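PDB 4V1T: LYND from Lyngbya aestuarii, which probably acts as an ATP-dependent YcaO-type cyclodehydratase, using ATP and magnesium to convert residues such as cysteine in a peptide substrate into azoline heterocycles. Local coordinates for residues Pro576-Leu581 against Arg636-Val641. Numbering follows the deposited sequence.
Sequences PYFVQL and RAVTEV. With MG (magnesium ion), chain N; ADP (adenosine-5'-diphosphate), chain L.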
loop_
_atom_site.group_PDB
_atom_site.type_symbol
_atom_site.label_atom_id
_atom_site.label_comp_id
_atom_site.label_asym_id
_atom_site.label_seq_id
_atom_site.Cartn_x
_atom_site.Cartn_y
_atom_site.Cartn_z
ATOM N N PRO B 576 16.246 14.770 19.904
ATOM C CA PRO B 576 16.292 13.586 20.767
ATOM C C PRO B 576 16.713 12.309 20.019
ATOM O O PRO B 576 17.165 11.353 20.646
ATOM C CB PRO B 576 14.853 13.478 21.271
ATOM C CG PRO B 576 14.030 14.044 20.161
ATOM C CD PRO B 576 14.861 15.137 19.547
ATOM N N TYR B 577 16.582 12.318 18.695
ATOM C CA TYR B 577 16.802 11.130 17.881
ATOM C C TYR B 577 18.262 10.625 17.897
ATOM O O TYR B 577 18.513 9.417 17.904
ATOM C CB TYR B 577 16.392 11.415 16.437
ATOM C CG TYR B 577 16.701 10.277 15.485
ATOM C CD1 TYR B 577 15.794 9.239 15.299
ATOM C CD2 TYR B 577 17.893 10.242 14.770
ATOM C CE1 TYR B 577 16.067 8.198 14.432
ATOM C CE2 TYR B 577 18.178 9.203 13.900
ATOM C CZ TYR B 577 17.260 8.187 13.732
ATOM O OH TYR B 577 17.524 7.158 12.863
ATOM N N PHE B 578 19.219 11.544 17.880
ATOM C CA PHE B 578 20.625 11.156 17.892
ATOM C C PHE B 578 20.943 10.348 19.150
ATOM O O PHE B 578 21.598 9.307 19.081
ATOM C CB PHE B 578 21.528 12.387 17.806
ATOM C CG PHE B 578 21.299 13.228 16.578
ATOM C CD1 PHE B 578 20.858 12.656 15.393
ATOM C CD2 PHE B 578 21.526 14.592 16.609
ATOM C CE1 PHE B 578 20.645 13.425 14.269
ATOM C CE2 PHE B 578 21.316 15.366 15.483
ATOM C CZ PHE B 578 20.875 14.783 14.312
ATOM N N VAL B 579 20.451 10.825 20.289
ATOM C CA VAL B 579 20.714 10.185 21.563
ATOM C C VAL B 579 20.048 8.810 21.643
ATOM O O VAL B 579 20.648 7.843 22.110
ATOM C CB VAL B 579 20.212 11.048 22.725
ATOM C CG1 VAL B 579 20.389 10.324 24.054
ATOM C CG2 VAL B 579 20.954 12.389 22.763
ATOM N N GLN B 580 18.810 8.735 21.180
ATOM C CA GLN B 580 18.062 7.491 21.176
ATOM C C GLN B 580 18.726 6.436 20.312
ATOM O O GLN B 580 18.735 5.259 20.653
ATOM C CB GLN B 580 16.643 7.729 20.668
ATOM C CG GLN B 580 15.761 8.514 21.621
ATOM C CD GLN B 580 14.442 8.903 20.986
ATOM O OE1 GLN B 580 14.086 10.079 20.950
ATOM N NE2 GLN B 580 13.707 7.915 20.481
ATOM N N LEU B 581 19.279 6.857 19.182
ATOM C CA LEU B 581 19.914 5.919 18.263
ATOM C C LEU B 581 21.215 5.377 18.832
ATOM O O LEU B 581 21.501 4.189 18.685
ATOM C CB LEU B 581 20.180 6.570 16.914
ATOM C CG LEU B 581 20.607 5.616 15.796
ATOM C CD1 LEU B 581 19.513 4.608 15.465
ATOM C CD2 LEU B 581 20.979 6.406 14.570
ATOM N N ARG B 636 21.548 12.702 8.016
ATOM C CA ARG B 636 21.870 11.986 6.792
ATOM C C ARG B 636 22.965 10.969 7.057
ATOM O O ARG B 636 22.858 9.813 6.667
ATOM C CB ARG B 636 22.317 12.947 5.696
ATOM C CG ARG B 636 21.184 13.772 5.096
ATOM C CD ARG B 636 21.669 14.524 3.862
ATOM N NE ARG B 636 22.189 13.606 2.852
ATOM C CZ ARG B 636 21.438 12.848 2.054
ATOM N NH1 ARG B 636 20.110 12.892 2.127
ATOM N NH2 ARG B 636 22.018 12.041 1.175
ATOM N N ALA B 637 24.021 11.420 7.724
ATOM C CA ALA B 637 25.171 10.573 8.009
ATOM C C ALA B 637 24.764 9.357 8.827
ATOM O O ALA B 637 25.068 8.217 8.480
ATOM C CB ALA B 637 26.237 11.371 8.747
ATOM N N VAL B 638 24.051 9.608 9.912
ATOM C CA VAL B 638 23.758 8.559 10.874
ATOM C C VAL B 638 22.687 7.589 10.373
ATOM O O VAL B 638 22.671 6.433 10.789
ATOM C CB VAL B 638 23.345 9.173 12.222
ATOM C CG1 VAL B 638 21.900 9.706 12.189
ATOM C CG2 VAL B 638 23.519 8.163 13.310
ATOM N N THR B 639 21.795 8.049 9.490
ATOM C CA THR B 639 20.804 7.151 8.894
ATOM C C THR B 639 21.446 6.333 7.769
ATOM O O THR B 639 20.958 5.262 7.403
ATOM C CB THR B 639 19.576 7.907 8.345
ATOM O OG1 THR B 639 20.003 8.973 7.502
ATOM C CG2 THR B 639 18.731 8.467 9.477
ATOM N N GLU B 640 22.548 6.829 7.226
ATOM C CA GLU B 640 23.271 6.068 6.222
ATOM C C GLU B 640 24.018 4.890 6.872
ATOM O O GLU B 640 24.155 3.826 6.253
ATOM C CB GLU B 640 24.261 6.963 5.451
ATOM C CG GLU B 640 24.554 6.447 4.049
ATOM C CD GLU B 640 25.290 7.443 3.184
ATOM O OE1 GLU B 640 26.525 7.610 3.349
ATOM O OE2 GLU B 640 24.618 8.052 2.327
ATOM N N VAL B 641 24.500 5.069 8.105
ATOM C CA VAL B 641 25.207 3.978 8.777
ATOM C C VAL B 641 24.175 2.923 9.117
ATOM O O VAL B 641 24.467 1.730 9.036
ATOM C CB VAL B 641 26.026 4.407 10.044
ATOM C CG1 VAL B 641 26.667 5.765 9.854
ATOM C CG2 VAL B 641 25.189 4.414 11.294
HETATM MG MG MG N . 24.865 9.243 0.689
HETATM P PB ADP L . 22.007 9.468 -0.824
HETATM O O1B ADP L . 22.618 10.264 -1.950
HETATM O O2B ADP L . 22.844 9.437 0.422
HETATM O O3B ADP L . 21.509 8.128 -1.271
HETATM P PA ADP L . 19.263 9.850 0.061
HETATM O O1A ADP L . 18.743 10.801 1.107
HETATM O O2A ADP L . 19.290 8.364 0.367
HETATM O O3A ADP L . 20.718 10.366 -0.430
HETATM O "O5'" ADP L . 18.397 10.071 -1.263
HETATM C "C5'" ADP L . 18.483 9.176 -2.355
HETATM C "C4'" ADP L . 17.952 9.889 -3.588
HETATM O "O4'" ADP L . 16.546 10.097 -3.473
HETATM C "C3'" ADP L . 18.568 11.267 -3.748
HETATM O "O3'" ADP L . 18.751 11.511 -5.137
HETATM C "C2'" ADP L . 17.546 12.238 -3.207
HETATM O "O2'" ADP L . 17.541 13.481 -3.914
HETATM C "C1'" ADP L . 16.245 11.494 -3.431
HETATM N N9 ADP L . 15.266 11.797 -2.361
HETATM C C8 ADP L . 15.380 11.487 -1.051
HETATM N N7 ADP L . 14.287 11.905 -0.367
HETATM C C5 ADP L . 13.459 12.487 -1.246
HETATM C C6 ADP L . 12.137 13.141 -1.184
HETATM N N6 ADP L . 11.501 13.236 0.005
HETATM N N1 ADP L . 11.612 13.628 -2.329
HETATM C C2 ADP L . 12.256 13.528 -3.506
HETATM N N3 ADP L . 13.465 12.942 -3.634
HETATM C C4 ADP L . 14.107 12.418 -2.562
HETATM O O HOH W 1 24.861 10.757 2.164
HETATM O O HOH W 2 27.049 9.113 1.249
HETATM O O HOH W 3 25.458 10.839 -0.470
#
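In the ATP- and magnesium-binding YcaO domain, one flank of helix 630-649 packs against helix 576-587 and the other holds nucleotide. Segments 576-581 and 636-641 run at 29° to each other, their axes 11.5 Å apart at closest approach, and no hydrogen bond joins them. The packing is apolar and centres on Val638. Leu581 has CG anti to the backbone N, and Leu581 CD2 meets Val638 CG2 tip to tip at 3.3 Å, tighter than usual for two methyls. Val638 CG1 lies at the edge of the Tyr577 ring, 4.1 Å from Tyr577 CE2, and Phe578 CE1 approaches the same methyl more loosely. Tyr577 OH passes Thr639 CG2 but is hydrogen-bonded to Leu379 O; Thr639 OG1 is hydrogen-bonded to Leu635 O, one turn back. Across the helix the contacts are polar. Arg636, bent at chi3 (58°), gives NH1 to ADP O1A at 2.7 Å and NH2 to the bridging O3A in a nearly straight bond (172°). An alanine here would probably weaken the hold on the diphosphate, since both these bonds would go. Glu640 OE2 ligates magnesium at 2.0 Å, beside ADP O2B, and is also hydrogen-bonded to Lys409 NZ; Glu640 OE1 accepts from Phe624 N and from a metal-bound water at 2.6 Å.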